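Long-range contacts in amidohydrolase (Thermotoga maritima, PDB 3OOQ), which belongs to the amidohydrolase family and may hydrolyse cyclic amides, possibly acting as an allantoinase: residues 64-69 with 99-104; 187-192 with 201-206; 251-256 with 281-286; 331-336 with 367-372. All blocks are in the same frame, centred on the assembly; numbering follows the deposited sequence.

Interaction 1. Residues 64-69 with 99-104; sequences SHIGLF and PQDPAI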
loop_
_atom_site.group_PDB
_atom_site.type_symbol
_atom_site.label_atom_id
_atom_site.label_comp_id
_atom_site.label_asym_id
_atom_site.label_seq_id
_atom_site.Cartn_x
_atom_site.Cartn_y
_atom_site.Cartn_z
ATOM N N SER F 64 -20.491 -28.539 12.027
ATOM C CA SER F 64 -19.090 -28.932 11.910
ATOM C C SER F 64 -18.403 -28.363 10.680
ATOM O O SER F 64 -19.038 -28.129 9.645
ATOM C CB SER F 64 -18.991 -30.463 11.849
ATOM O OG SER F 64 -17.683 -30.885 12.164
ATOM N N HIS F 65 -17.089 -28.211 10.778
ATOM C CA HIS F 65 -16.297 -27.877 9.604
ATOM C C HIS F 65 -15.296 -28.975 9.232
ATOM O O HIS F 65 -14.415 -28.754 8.423
ATOM C CB HIS F 65 -15.635 -26.507 9.771
ATOM C CG HIS F 65 -16.558 -25.467 10.331
ATOM N ND1 HIS F 65 -17.635 -24.972 9.626
ATOM C CD2 HIS F 65 -16.593 -24.862 11.543
ATOM C CE1 HIS F 65 -18.277 -24.084 10.365
ATOM N NE2 HIS F 65 -17.666 -23.997 11.536
ATOM N N ILE F 66 -15.471 -30.178 9.785
ATOM C CA ILE F 66 -14.628 -31.316 9.404
ATOM C C ILE F 66 -14.664 -31.503 7.890
ATOM O O ILE F 66 -15.693 -31.280 7.249
ATOM C CB ILE F 66 -15.004 -32.621 10.160
ATOM C CG1 ILE F 66 -13.885 -33.667 10.010
ATOM C CG2 ILE F 66 -16.387 -33.174 9.683
ATOM C CD1 ILE F 66 -13.815 -34.692 11.138
ATOM N N GLY F 67 -13.532 -31.877 7.311
ATOM C CA GLY F 67 -13.439 -32.030 5.868
ATOM C C GLY F 67 -13.277 -30.714 5.122
ATOM O O GLY F 67 -12.718 -30.699 4.021
ATOM N N LEU F 68 -13.768 -29.617 5.700
ATOM C CA LEU F 68 -13.608 -28.275 5.099
ATOM C C LEU F 68 -12.280 -27.610 5.457
ATOM O O LEU F 68 -11.684 -26.904 4.638
ATOM C CB LEU F 68 -14.746 -27.325 5.521
ATOM C CG LEU F 68 -16.153 -27.507 4.970
ATOM C CD1 LEU F 68 -17.011 -26.324 5.387
ATOM C CD2 LEU F 68 -16.114 -27.564 3.462
ATOM N N PHE F 69 -11.865 -27.806 6.701
ATOM C CA PHE F 69 -10.642 -27.245 7.233
ATOM C C PHE F 69 -9.745 -28.455 7.499
ATOM O O PHE F 69 -9.719 -28.980 8.608
ATOM C CB PHE F 69 -11.005 -26.489 8.519
ATOM C CG PHE F 69 -9.905 -25.648 9.096
ATOM C CD1 PHE F 69 -8.574 -26.048 9.025
ATOM C CD2 PHE F 69 -10.215 -24.460 9.765
ATOM C CE1 PHE F 69 -7.552 -25.270 9.580
ATOM C CE2 PHE F 69 -9.204 -23.679 10.333
ATOM C CZ PHE F 69 -7.870 -24.087 10.238
ATOM N N PRO F 99 -13.296 -36.016 1.861
ATOM C CA PRO F 99 -13.516 -37.234 2.672
ATOM C C PRO F 99 -12.220 -37.912 3.153
ATOM O O PRO F 99 -12.266 -38.754 4.055
ATOM C CB PRO F 99 -14.299 -38.161 1.727
ATOM C CG PRO F 99 -14.863 -37.240 0.646
ATOM C CD PRO F 99 -13.833 -36.156 0.491
ATOM N N GLN F 100 -11.073 -37.525 2.592
ATOM C CA GLN F 100 -9.790 -38.061 3.053
ATOM C C GLN F 100 -9.125 -37.238 4.150
ATOM O O GLN F 100 -8.001 -37.542 4.542
ATOM C CB GLN F 100 -8.809 -38.219 1.899
ATOM C CG GLN F 100 -9.397 -38.877 0.666
ATOM C CD GLN F 100 -8.401 -38.843 -0.469
ATOM O OE1 GLN F 100 -7.532 -39.720 -0.565
ATOM N NE2 GLN F 100 -8.484 -37.799 -1.310
ATOM N N ASP F 101 -9.787 -36.183 4.622
ATOM C CA ASP F 101 -9.257 -35.404 5.733
ATOM C C ASP F 101 -8.932 -36.411 6.843
ATOM O O ASP F 101 -9.791 -37.202 7.209
ATOM C CB ASP F 101 -10.314 -34.382 6.182
ATOM C CG ASP F 101 -9.914 -33.573 7.416
ATOM O OD1 ASP F 101 -8.799 -33.718 7.973
ATOM O OD2 ASP F 101 -10.766 -32.771 7.841
ATOM N N PRO F 102 -7.682 -36.423 7.347
ATOM C CA PRO F 102 -7.329 -37.390 8.412
ATOM C C PRO F 102 -8.095 -37.207 9.716
ATOM O O PRO F 102 -8.102 -38.120 10.558
ATOM C CB PRO F 102 -5.824 -37.157 8.640
ATOM C CG PRO F 102 -5.498 -35.850 7.962
ATOM C CD PRO F 102 -6.521 -35.631 6.890
ATOM N N ALA F 103 -8.734 -36.044 9.889
ATOM C CA ALA F 103 -9.598 -35.819 11.042
ATOM C C ALA F 103 -10.781 -36.807 11.068
ATOM O O ALA F 103 -11.365 -37.048 12.120
ATOM C CB ALA F 103 -10.110 -34.379 11.055
ATOM N N ILE F 104 -11.134 -37.349 9.902
ATOM C CA ILE F 104 -12.329 -38.182 9.753
ATOM C C ILE F 104 -12.175 -39.573 10.371
ATOM O O ILE F 104 -13.080 -40.042 11.070
ATOM C CB ILE F 104 -12.815 -38.233 8.279
ATOM C CG1 ILE F 104 -13.432 -36.871 7.912
ATOM C CG2 ILE F 104 -13.855 -39.387 8.058
ATOM C CD1 ILE F 104 -13.649 -36.619 6.421
HETATM O O HOH W 1 -10.581 -31.230 9.785
#
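Gly67 comes closest to Asp101 and Ile66 to Ala103 as the loop 64-69 folds against the turn leading into helix 103-108. The polar link is the carboxylate of Asp101, whose CG stands anti to its backbone N (chi1 176°). OD2 offers its anti lone pair to Gly67 N at 3.0 Å, a bent bond with an N-H...O angle of 144°, and accepts a second hydrogen bond, from a water that also donates to Phe69 O. OD1 is met from above the carboxylate plane by Ala103 N at 3.0 Å, capping the helix start, and also accepts from Glu71 N. An alanine at Asp101 would probably leave Gly67 N and Ala103 N without these acceptors and let the loop shift against the helix start. Beside this grip, Ile66 packs against the first turn of the helix: its CD1 lies 3.7 Å from Ala103 CB, and its CG1 3.9 Å from Ile104 CG1. Ile66 also rests on Val115 of strand 112-117, and the loop itself leaves the end of strand 54-64, consistent with the strand-to-helix connections of an amidohydrolase barrel.

Interaction 2. Residues 187-192 with 201-206; sequences KNYMKK and KEFTET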
loop_
_atom_site.group_PDB
_atom_site.type_symbol
_atom_site.label_atom_id
_atom_site.label_comp_id
_atom_site.label_asym_id
_atom_site.label_seq_id
_atom_site.Cartn_x
_atom_site.Cartn_y
_atom_site.Cartn_z
ATOM N N LYS F 187 -37.769 -11.945 -1.742
ATOM C CA LYS F 187 -39.188 -11.659 -1.936
ATOM C C LYS F 187 -39.516 -11.055 -3.296
ATOM O O LYS F 187 -40.479 -11.479 -3.925
ATOM C CB LYS F 187 -39.749 -10.799 -0.804
ATOM C CG LYS F 187 -39.548 -11.439 0.573
ATOM C CD LYS F 187 -40.738 -11.273 1.482
ATOM C CE LYS F 187 -40.908 -9.856 1.963
ATOM N NZ LYS F 187 -42.277 -9.652 2.531
ATOM N N ASN F 188 -38.733 -10.075 -3.757
ATOM C CA ASN F 188 -38.955 -9.510 -5.107
ATOM C C ASN F 188 -38.872 -10.591 -6.182
ATOM O O ASN F 188 -39.682 -10.635 -7.088
ATOM C CB ASN F 188 -37.943 -8.413 -5.440
ATOM C CG ASN F 188 -38.118 -7.176 -4.592
ATOM O OD1 ASN F 188 -39.193 -6.920 -4.044
ATOM N ND2 ASN F 188 -37.060 -6.390 -4.484
ATOM N N TYR F 189 -37.867 -11.447 -6.051
ATOM C CA TYR F 189 -37.583 -12.541 -6.974
ATOM C C TYR F 189 -38.750 -13.524 -7.087
ATOM O O TYR F 189 -39.117 -13.938 -8.183
ATOM C CB TYR F 189 -36.362 -13.264 -6.449
ATOM C CG TYR F 189 -35.880 -14.468 -7.215
ATOM C CD1 TYR F 189 -36.108 -15.758 -6.731
ATOM C CD2 TYR F 189 -35.139 -14.315 -8.391
ATOM C CE1 TYR F 189 -35.615 -16.895 -7.426
ATOM C CE2 TYR F 189 -34.648 -15.424 -9.083
ATOM C CZ TYR F 189 -34.881 -16.702 -8.600
ATOM O OH TYR F 189 -34.363 -17.776 -9.305
HETATM N N MSE F 190 -39.307 -13.895 -5.946
HETATM C CA MSE F 190 -40.498 -14.725 -5.902
HETATM C C MSE F 190 -41.692 -14.064 -6.582
HETATM O O MSE F 190 -42.400 -14.718 -7.346
HETATM C CB MSE F 190 -40.823 -15.113 -4.460
HETATM C CG MSE F 190 -39.749 -16.017 -3.844
HETATM SE SE MSE F 190 -40.013 -16.380 -1.944
HETATM C CE MSE F 190 -41.569 -17.584 -2.073
ATOM N N LYS F 191 -41.894 -12.771 -6.332
ATOM C CA LYS F 191 -43.004 -12.056 -6.946
ATOM C C LYS F 191 -42.823 -11.962 -8.457
ATOM O O LYS F 191 -43.799 -12.057 -9.198
ATOM C CB LYS F 191 -43.186 -10.667 -6.334
ATOM C CG LYS F 191 -43.530 -10.718 -4.858
ATOM C CD LYS F 191 -43.526 -9.355 -4.210
ATOM C CE LYS F 191 -43.746 -9.501 -2.722
ATOM N NZ LYS F 191 -43.605 -8.192 -2.038
ATOM N N LYS F 192 -41.581 -11.804 -8.912
ATOM C CA LYS F 192 -41.302 -11.831 -10.351
ATOM C C LYS F 192 -41.655 -13.186 -10.963
ATOM O O LYS F 192 -42.230 -13.247 -12.048
ATOM C CB LYS F 192 -39.847 -11.469 -10.654
ATOM C CG LYS F 192 -39.531 -9.996 -10.469
ATOM C CD LYS F 192 -38.049 -9.746 -10.708
ATOM C CE LYS F 192 -37.614 -8.373 -10.216
ATOM N NZ LYS F 192 -36.120 -8.359 -9.981
ATOM N N LYS F 201 -45.470 -16.741 -19.670
ATOM C CA LYS F 201 -44.042 -16.629 -19.989
ATOM C C LYS F 201 -43.086 -17.424 -19.100
ATOM O O LYS F 201 -43.252 -17.485 -17.882
ATOM C CB LYS F 201 -43.634 -15.152 -20.019
ATOM C CG LYS F 201 -44.519 -14.292 -20.915
ATOM C CD LYS F 201 -44.006 -12.870 -20.983
ATOM C CE LYS F 201 -45.063 -11.920 -21.533
ATOM N NZ LYS F 201 -44.638 -10.493 -21.395
ATOM N N GLU F 202 -42.086 -18.033 -19.732
ATOM C CA GLU F 202 -41.015 -18.718 -19.020
ATOM C C GLU F 202 -40.171 -17.700 -18.228
ATOM O O GLU F 202 -39.847 -16.624 -18.738
ATOM C CB GLU F 202 -40.132 -19.509 -19.998
ATOM C CG GLU F 202 -39.203 -20.498 -19.305
ATOM C CD GLU F 202 -38.369 -21.335 -20.259
ATOM O OE1 GLU F 202 -38.269 -20.992 -21.458
ATOM O OE2 GLU F 202 -37.797 -22.348 -19.802
ATOM N N PHE F 203 -39.843 -18.039 -16.980
ATOM C CA PHE F 203 -38.963 -17.204 -16.153
ATOM C C PHE F 203 -37.531 -17.261 -16.689
ATOM O O PHE F 203 -36.975 -18.345 -16.866
ATOM C CB PHE F 203 -39.004 -17.660 -14.693
ATOM C CG PHE F 203 -38.318 -16.710 -13.738
ATOM C CD1 PHE F 203 -38.736 -15.382 -13.629
ATOM C CD2 PHE F 203 -37.256 -17.148 -12.940
ATOM C CE1 PHE F 203 -38.099 -14.499 -12.738
ATOM C CE2 PHE F 203 -36.625 -16.276 -12.039
ATOM C CZ PHE F 203 -37.043 -14.951 -11.944
ATOM N N THR F 204 -36.946 -16.100 -16.966
ATOM C CA THR F 204 -35.617 -16.047 -17.581
ATOM C C THR F 204 -34.582 -15.325 -16.700
ATOM O O THR F 204 -33.541 -14.886 -17.202
ATOM C CB THR F 204 -35.648 -15.395 -19.002
ATOM O OG1 THR F 204 -35.939 -13.996 -18.896
ATOM C CG2 THR F 204 -36.667 -16.065 -19.908
ATOM N N GLU F 205 -34.871 -15.216 -15.400
ATOM C CA GLU F 205 -34.014 -14.482 -14.456
ATOM C C GLU F 205 -33.647 -15.338 -13.230
ATOM O O GLU F 205 -33.530 -14.839 -12.115
ATOM C CB GLU F 205 -34.684 -13.158 -14.031
ATOM C CG GLU F 205 -34.788 -12.082 -15.123
ATOM C CD GLU F 205 -35.537 -10.821 -14.645
ATOM O OE1 GLU F 205 -36.737 -10.686 -14.959
ATOM O OE2 GLU F 205 -34.941 -9.964 -13.944
ATOM N N THR F 206 -33.447 -16.630 -13.457
ATOM C CA THR F 206 -33.075 -17.562 -12.409
ATOM C C THR F 206 -31.719 -17.150 -11.817
ATOM O O THR F 206 -30.780 -16.836 -12.549
ATOM C CB THR F 206 -33.037 -18.996 -12.964
ATOM O OG1 THR F 206 -34.320 -19.306 -13.518
ATOM C CG2 THR F 206 -32.713 -20.003 -11.868
#
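Tyr189 and Phe203 form an offset edge-to-face pair, the edge of Phe203 turned to the face of Tyr189, with ring centroids 5.5 Å apart and planes at 80°. The touching atoms are Phe203 CE2 and Tyr189 CE2, at 3.7 Å. The rim of the tyrosine also meets the returning chain: Glu205 O lies in the ring plane 3.3 Å from Tyr189 CE2, and Thr206 CA sits 3.4 Å from Tyr189 OH. Phe203 also brings CE1 to 4.1 Å from Lys192 CB, about one helical turn after Tyr189. Phe203 is further fixed from its own segment, as Glu205 N stands over the centre of one ring face, 3.8 Å above the plane. In both aromatic residues CG is anti to the backbone N (chi1 179° for Tyr189 and -170° for Phe203), and the rings meet between helix 172-198 and the loop. The phenol is anchored beyond the contact by Glu211 OE1 and Asp207 N. Neighbouring subunits flank the site: Asn188 ND2 bonds to Thr206 O of one, and Thr206 O receives Asn188 ND2 of another. Lys192 NZ and Glu205 OE2 are 4.4 Å apart, beyond a salt bridge, so any attraction there is probably modest; the two segments share no hydrogen bond, and cohesion between them appears to rest mainly on aromatic and apolar contact.

Interaction 3. Residues 251-256 with 281-286; sequences HGTEAY and LELKDL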
loop_
_atom_site.group_PDB
_atom_site.type_symbol
_atom_site.label_atom_id
_atom_site.label_comp_id
_atom_site.label_asym_id
_atom_site.label_seq_id
_atom_site.Cartn_x
_atom_site.Cartn_y
_atom_site.Cartn_z
ATOM N N HIS F 251 -24.246 -22.003 18.397
ATOM C CA HIS F 251 -23.473 -21.596 19.590
ATOM C C HIS F 251 -24.378 -21.075 20.717
ATOM O O HIS F 251 -24.427 -21.675 21.798
ATOM C CB HIS F 251 -22.362 -20.595 19.270
ATOM C CG HIS F 251 -21.596 -20.916 18.024
ATOM N ND1 HIS F 251 -20.765 -22.013 17.923
ATOM C CD2 HIS F 251 -21.532 -20.281 16.827
ATOM C CE1 HIS F 251 -20.225 -22.043 16.713
ATOM N NE2 HIS F 251 -20.668 -21.000 16.032
ATOM N N GLY F 252 -25.070 -19.960 20.471
ATOM C CA GLY F 252 -26.024 -19.407 21.443
ATOM C C GLY F 252 -25.405 -19.243 22.822
ATOM O O GLY F 252 -26.021 -19.556 23.843
ATOM N N THR F 253 -24.180 -18.734 22.837
ATOM C CA THR F 253 -23.382 -18.610 24.054
ATOM C C THR F 253 -24.158 -18.002 25.234
ATOM O O THR F 253 -24.057 -18.506 26.351
ATOM C CB THR F 253 -22.092 -17.824 23.743
ATOM O OG1 THR F 253 -21.289 -18.614 22.862
ATOM C CG2 THR F 253 -21.288 -17.530 24.997
ATOM N N GLU F 254 -24.949 -16.953 24.972
ATOM C CA GLU F 254 -25.741 -16.299 26.011
ATOM C C GLU F 254 -27.227 -16.650 25.973
ATOM O O GLU F 254 -28.043 -15.939 26.575
ATOM C CB GLU F 254 -25.544 -14.776 25.952
ATOM C CG GLU F 254 -24.113 -14.355 26.228
ATOM C CD GLU F 254 -23.964 -12.868 26.471
ATOM O OE1 GLU F 254 -24.888 -12.088 26.135
ATOM O OE2 GLU F 254 -22.910 -12.486 27.024
ATOM N N ALA F 255 -27.576 -17.748 25.289
ATOM C CA ALA F 255 -28.969 -18.213 25.196
ATOM C C ALA F 255 -29.592 -18.426 26.581
ATOM O O ALA F 255 -30.799 -18.230 26.764
ATOM C CB ALA F 255 -29.074 -19.499 24.347
ATOM N N TYR F 256 -28.755 -18.786 27.555
ATOM C CA TYR F 256 -29.226 -19.023 28.909
ATOM C C TYR F 256 -29.830 -17.770 29.553
ATOM O O TYR F 256 -30.683 -17.869 30.440
ATOM C CB TYR F 256 -28.118 -19.636 29.775
ATOM C CG TYR F 256 -26.993 -18.692 30.164
ATOM C CD1 TYR F 256 -27.106 -17.848 31.279
ATOM C CD2 TYR F 256 -25.799 -18.665 29.435
ATOM C CE1 TYR F 256 -26.060 -16.987 31.639
ATOM C CE2 TYR F 256 -24.748 -17.816 29.792
ATOM C CZ TYR F 256 -24.885 -16.980 30.887
ATOM O OH TYR F 256 -23.833 -16.150 31.237
ATOM N N LEU F 281 -14.618 -11.073 23.268
ATOM C CA LEU F 281 -15.509 -10.350 24.150
ATOM C C LEU F 281 -16.905 -10.979 24.198
ATOM O O LEU F 281 -17.485 -11.117 25.286
ATOM C CB LEU F 281 -15.615 -8.922 23.643
ATOM C CG LEU F 281 -16.280 -7.882 24.516
ATOM C CD1 LEU F 281 -15.462 -7.708 25.799
ATOM C CD2 LEU F 281 -16.404 -6.581 23.691
ATOM N N GLU F 282 -17.429 -11.357 23.021
ATOM C CA GLU F 282 -18.765 -11.929 22.912
ATOM C C GLU F 282 -18.832 -13.332 23.540
ATOM O O GLU F 282 -19.909 -13.852 23.786
ATOM C CB GLU F 282 -19.298 -11.923 21.459
ATOM C CG GLU F 282 -18.544 -12.823 20.433
ATOM C CD GLU F 282 -19.081 -12.682 18.997
ATOM O OE1 GLU F 282 -20.017 -11.881 18.768
ATOM O OE2 GLU F 282 -18.553 -13.368 18.086
ATOM N N LEU F 283 -17.672 -13.912 23.823
ATOM C CA LEU F 283 -17.591 -15.196 24.529
ATOM C C LEU F 283 -17.340 -15.050 26.034
ATOM O O LEU F 283 -17.190 -16.054 26.730
ATOM C CB LEU F 283 -16.494 -16.082 23.905
ATOM C CG LEU F 283 -16.628 -16.402 22.413
ATOM C CD1 LEU F 283 -15.587 -17.424 21.952
ATOM C CD2 LEU F 283 -18.009 -16.918 22.109
ATOM N N LYS F 284 -17.296 -13.823 26.549
ATOM C CA LYS F 284 -16.919 -13.612 27.968
ATOM C C LYS F 284 -17.789 -14.359 29.005
ATOM O O LYS F 284 -17.283 -14.744 30.058
ATOM C CB LYS F 284 -16.851 -12.120 28.320
ATOM C CG LYS F 284 -18.184 -11.448 28.591
ATOM C CD LYS F 284 -17.997 -9.992 29.076
ATOM C CE LYS F 284 -19.207 -9.517 29.876
ATOM N NZ LYS F 284 -19.477 -8.051 29.686
ATOM N N ASP F 285 -19.077 -14.546 28.712
ATOM C CA ASP F 285 -19.989 -15.251 29.635
ATOM C C ASP F 285 -20.295 -16.701 29.239
ATOM O O ASP F 285 -21.277 -17.287 29.716
ATOM C CB ASP F 285 -21.297 -14.460 29.822
ATOM C CG ASP F 285 -21.118 -13.239 30.711
ATOM O OD1 ASP F 285 -20.109 -13.153 31.429
ATOM O OD2 ASP F 285 -21.984 -12.352 30.703
ATOM N N LEU F 286 -19.470 -17.279 28.371
ATOM C CA LEU F 286 -19.591 -18.702 28.039
ATOM C C LEU F 286 -19.450 -19.532 29.312
ATOM O O LEU F 286 -18.577 -19.275 30.129
ATOM C CB LEU F 286 -18.532 -19.114 26.992
ATOM C CG LEU F 286 -18.311 -20.560 26.530
ATOM C CD1 LEU F 286 -17.550 -20.554 25.212
ATOM C CD2 LEU F 286 -17.466 -21.311 27.501
HETATM O O HOH W 2 -20.678 -13.952 26.576
#
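Thr253 and Glu254, at the centre of a type I turn from Gly252 to Ala255, face a second type I turn from Leu283 to Leu286, so two loops that follow strands of the probable amidohydrolase barrel meet turn against turn. Thr253 puts OG1 anti to its carbonyl carbon (chi1 -67°), which leaves CG2 anti to the backbone N, and this methyl packs 3.7 Å from Leu286 CA. Thr253 OG1, 3.8 Å from Leu283 CD2, bonds to His228 ND1. Glu254 runs extended beyond CG and brings OE2 to 3.8 Å from Asp285 OD2; Lys257 NZ forms salt bridges with both and would be expected to ease their repulsion, while Glu254 OE1 takes bonds from Ala230 N of its own chain and from Gln100 NE2 of a neighbouring subunit. A water donates to Glu254 OE2 and Glu282 O and accepts from Asp285 N. Tyr256 holds CG in the crowded position between backbone N and carbonyl carbon (chi1 72°). Its hydroxyl donates in the carbonyl plane, onto a lone pair, with OH 3.2 Å from Asp285 O. A phenylalanine at Tyr256 would probably leave Asp285 O without this donor and weaken the tie between the turns. The same Tyr256 OH lies 3.4 Å from Asp285 CB.

Interaction 4. Residues 331-336 with 367-372; sequences DLLKIL and HPFDMK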
loop_
_atom_site.group_PDB
_atom_site.type_symbol
_atom_site.label_atom_id
_atom_site.label_comp_id
_atom_site.label_asym_id
_atom_site.label_seq_id
_atom_site.Cartn_x
_atom_site.Cartn_y
_atom_site.Cartn_z
ATOM N N ASP F 331 -28.966 -37.035 29.571
ATOM C CA ASP F 331 -29.161 -35.822 28.761
ATOM C C ASP F 331 -27.990 -35.559 27.798
ATOM O O ASP F 331 -28.182 -35.232 26.604
ATOM C CB ASP F 331 -29.331 -34.606 29.685
ATOM C CG ASP F 331 -30.667 -34.597 30.418
ATOM O OD1 ASP F 331 -31.667 -35.095 29.862
ATOM O OD2 ASP F 331 -30.718 -34.070 31.551
ATOM N N LEU F 332 -26.780 -35.684 28.334
ATOM C CA LEU F 332 -25.572 -35.466 27.554
ATOM C C LEU F 332 -25.458 -36.462 26.406
ATOM O O LEU F 332 -24.934 -36.129 25.337
ATOM C CB LEU F 332 -24.345 -35.543 28.451
ATOM C CG LEU F 332 -24.231 -34.410 29.462
ATOM C CD1 LEU F 332 -23.250 -34.790 30.566
ATOM C CD2 LEU F 332 -23.783 -33.097 28.760
ATOM N N LEU F 333 -25.951 -37.681 26.616
ATOM C CA LEU F 333 -25.999 -38.644 25.519
ATOM C C LEU F 333 -26.996 -38.224 24.442
ATOM O O LEU F 333 -26.673 -38.273 23.248
ATOM C CB LEU F 333 -26.291 -40.060 26.038
ATOM C CG LEU F 333 -25.138 -40.667 26.819
ATOM C CD1 LEU F 333 -25.596 -41.963 27.577
ATOM C CD2 LEU F 333 -24.014 -40.964 25.846
ATOM N N LYS F 334 -28.181 -37.781 24.867
ATOM C CA LYS F 334 -29.234 -37.326 23.937
ATOM C C LYS F 334 -28.781 -36.124 23.088
ATOM O O LYS F 334 -29.072 -36.054 21.892
ATOM C CB LYS F 334 -30.525 -36.941 24.679
ATOM C CG LYS F 334 -31.237 -38.067 25.391
ATOM C CD LYS F 334 -32.572 -37.608 25.981
ATOM C CE LYS F 334 -33.259 -38.775 26.731
ATOM N NZ LYS F 334 -34.712 -38.530 26.996
ATOM N N ILE F 335 -28.079 -35.178 23.704
ATOM C CA ILE F 335 -27.631 -33.989 22.953
ATOM C C ILE F 335 -26.493 -34.299 21.971
ATOM O O ILE F 335 -26.075 -33.432 21.177
ATOM C CB ILE F 335 -27.286 -32.795 23.869
ATOM C CG1 ILE F 335 -26.012 -33.046 24.675
ATOM C CG2 ILE F 335 -28.459 -32.459 24.761
ATOM C CD1 ILE F 335 -25.564 -31.820 25.517
ATOM N N LEU F 336 -25.994 -35.529 22.037
ATOM C CA LEU F 336 -25.008 -36.025 21.092
ATOM C C LEU F 336 -25.602 -36.914 20.005
ATOM O O LEU F 336 -24.904 -37.260 19.029
ATOM C CB LEU F 336 -23.904 -36.779 21.818
ATOM C CG LEU F 336 -22.971 -35.959 22.714
ATOM C CD1 LEU F 336 -22.032 -36.914 23.477
ATOM C CD2 LEU F 336 -22.180 -34.910 21.903
ATOM N N HIS F 367 -17.984 -47.398 28.952
ATOM C CA HIS F 367 -18.839 -46.232 28.771
ATOM C C HIS F 367 -18.062 -45.095 28.066
ATOM O O HIS F 367 -16.916 -44.826 28.428
ATOM C CB HIS F 367 -19.394 -45.756 30.116
ATOM C CG HIS F 367 -20.562 -44.825 29.978
ATOM N ND1 HIS F 367 -20.445 -43.550 29.464
ATOM C CD2 HIS F 367 -21.874 -44.994 30.271
ATOM C CE1 HIS F 367 -21.634 -42.974 29.440
ATOM N NE2 HIS F 367 -22.517 -43.826 29.932
ATOM N N PRO F 368 -18.676 -44.431 27.065
ATOM C CA PRO F 368 -17.972 -43.372 26.300
ATOM C C PRO F 368 -17.524 -42.172 27.127
ATOM O O PRO F 368 -16.614 -41.454 26.721
ATOM C CB PRO F 368 -19.018 -42.927 25.270
ATOM C CG PRO F 368 -19.881 -44.149 25.083
ATOM C CD PRO F 368 -19.988 -44.734 26.471
ATOM N N PHE F 369 -18.157 -41.948 28.271
ATOM C CA PHE F 369 -17.775 -40.829 29.139
ATOM C C PHE F 369 -16.741 -41.279 30.157
ATOM O O PHE F 369 -16.382 -40.526 31.059
ATOM C CB PHE F 369 -18.991 -40.228 29.871
ATOM C CG PHE F 369 -20.032 -39.608 28.962
ATOM C CD1 PHE F 369 -19.766 -39.361 27.615
ATOM C CD2 PHE F 369 -21.292 -39.238 29.475
ATOM C CE1 PHE F 369 -20.745 -38.788 26.781
ATOM C CE2 PHE F 369 -22.269 -38.678 28.647
ATOM C CZ PHE F 369 -21.982 -38.433 27.298
ATOM N N ASP F 370 -16.301 -42.527 30.040
ATOM C CA ASP F 370 -15.223 -43.021 30.879
ATOM C C ASP F 370 -13.987 -42.874 30.031
ATOM O O ASP F 370 -13.906 -43.441 28.931
ATOM C CB ASP F 370 -15.439 -44.487 31.295
ATOM C CG ASP F 370 -14.369 -44.999 32.279
ATOM O OD1 ASP F 370 -13.202 -44.553 32.255
ATOM O OD2 ASP F 370 -14.706 -45.881 33.098
HETATM N N MSE F 371 -13.031 -42.103 30.531
HETATM C CA MSE F 371 -11.850 -41.772 29.725
HETATM C C MSE F 371 -10.953 -42.988 29.454
HETATM O O MSE F 371 -10.053 -42.923 28.619
HETATM C CB MSE F 371 -11.072 -40.610 30.334
HETATM C CG MSE F 371 -11.844 -39.270 30.327
HETATM SE SE MSE F 371 -12.402 -38.687 28.516
HETATM C CE MSE F 371 -14.304 -39.189 28.569
ATOM N N LYS F 372 -11.226 -44.110 30.124
ATOM C CA LYS F 372 -10.489 -45.325 29.826
ATOM C C LYS F 372 -11.046 -46.037 28.599
ATOM O O LYS F 372 -10.370 -46.875 28.003
ATOM C CB LYS F 372 -10.469 -46.263 31.031
ATOM C CG LYS F 372 -9.635 -45.721 32.164
ATOM C CD LYS F 372 -9.563 -46.702 33.305
ATOM C CE LYS F 372 -8.582 -46.197 34.342
ATOM N NZ LYS F 372 -8.952 -46.674 35.686
#
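Phe369 drives the tip of its ring into a hollow formed by three leucines on and just past helix 329-334. Leu333 forms one wall, its CD2 3.6 Å from Phe369 CZ, and the two side chains cross obliquely. Leu332 gives the backbone-near part of its side chain, CB lying 3.8 Å from Phe369 CE2. Leu336 meets the ring tip to tip at its edge, CD1 to Phe369 CE1 at 4.0 Å. Phe369 CG stands anti to its own carbonyl carbon (chi1 -63°), on the side of the leucines. Ala319 and Ala320 of helix 315-321 also touch the ring. The knob stands on a type I turn from His367 to Asp370, braced by Phe369 N, which bonds in the ring plane to His367 ND1 at 3.0 Å. His367 NE2 in turn bonds to Glu329 OE2, tying the turn to the start of helix 329-334. No hydrogen bond joins the two segments directly, so between them the contact depends on shape and burial of apolar surface.

From the N terminus, the four contacts follow one another in series, none enclosing or crossing another. Interaction 1 closes the loop between strand 54-64 and helix 103-108, a span without regular helix or strand. Interaction 2 closes the short connection between helix 172-198 and helix 208-217, some 38 Å from interaction 1 between centres and at the rim of the chain. Interaction 3 joins the loops following strands 247-249 and 269-271, its nearest atoms about 6 Å from those of interaction 1. Interaction 4 ties helix 329-334 to the loop between strands 361-364 and 375-380. Interactions 2 and 4 lie on opposite sides of the chain's centre, and neighbouring subunits reach all four.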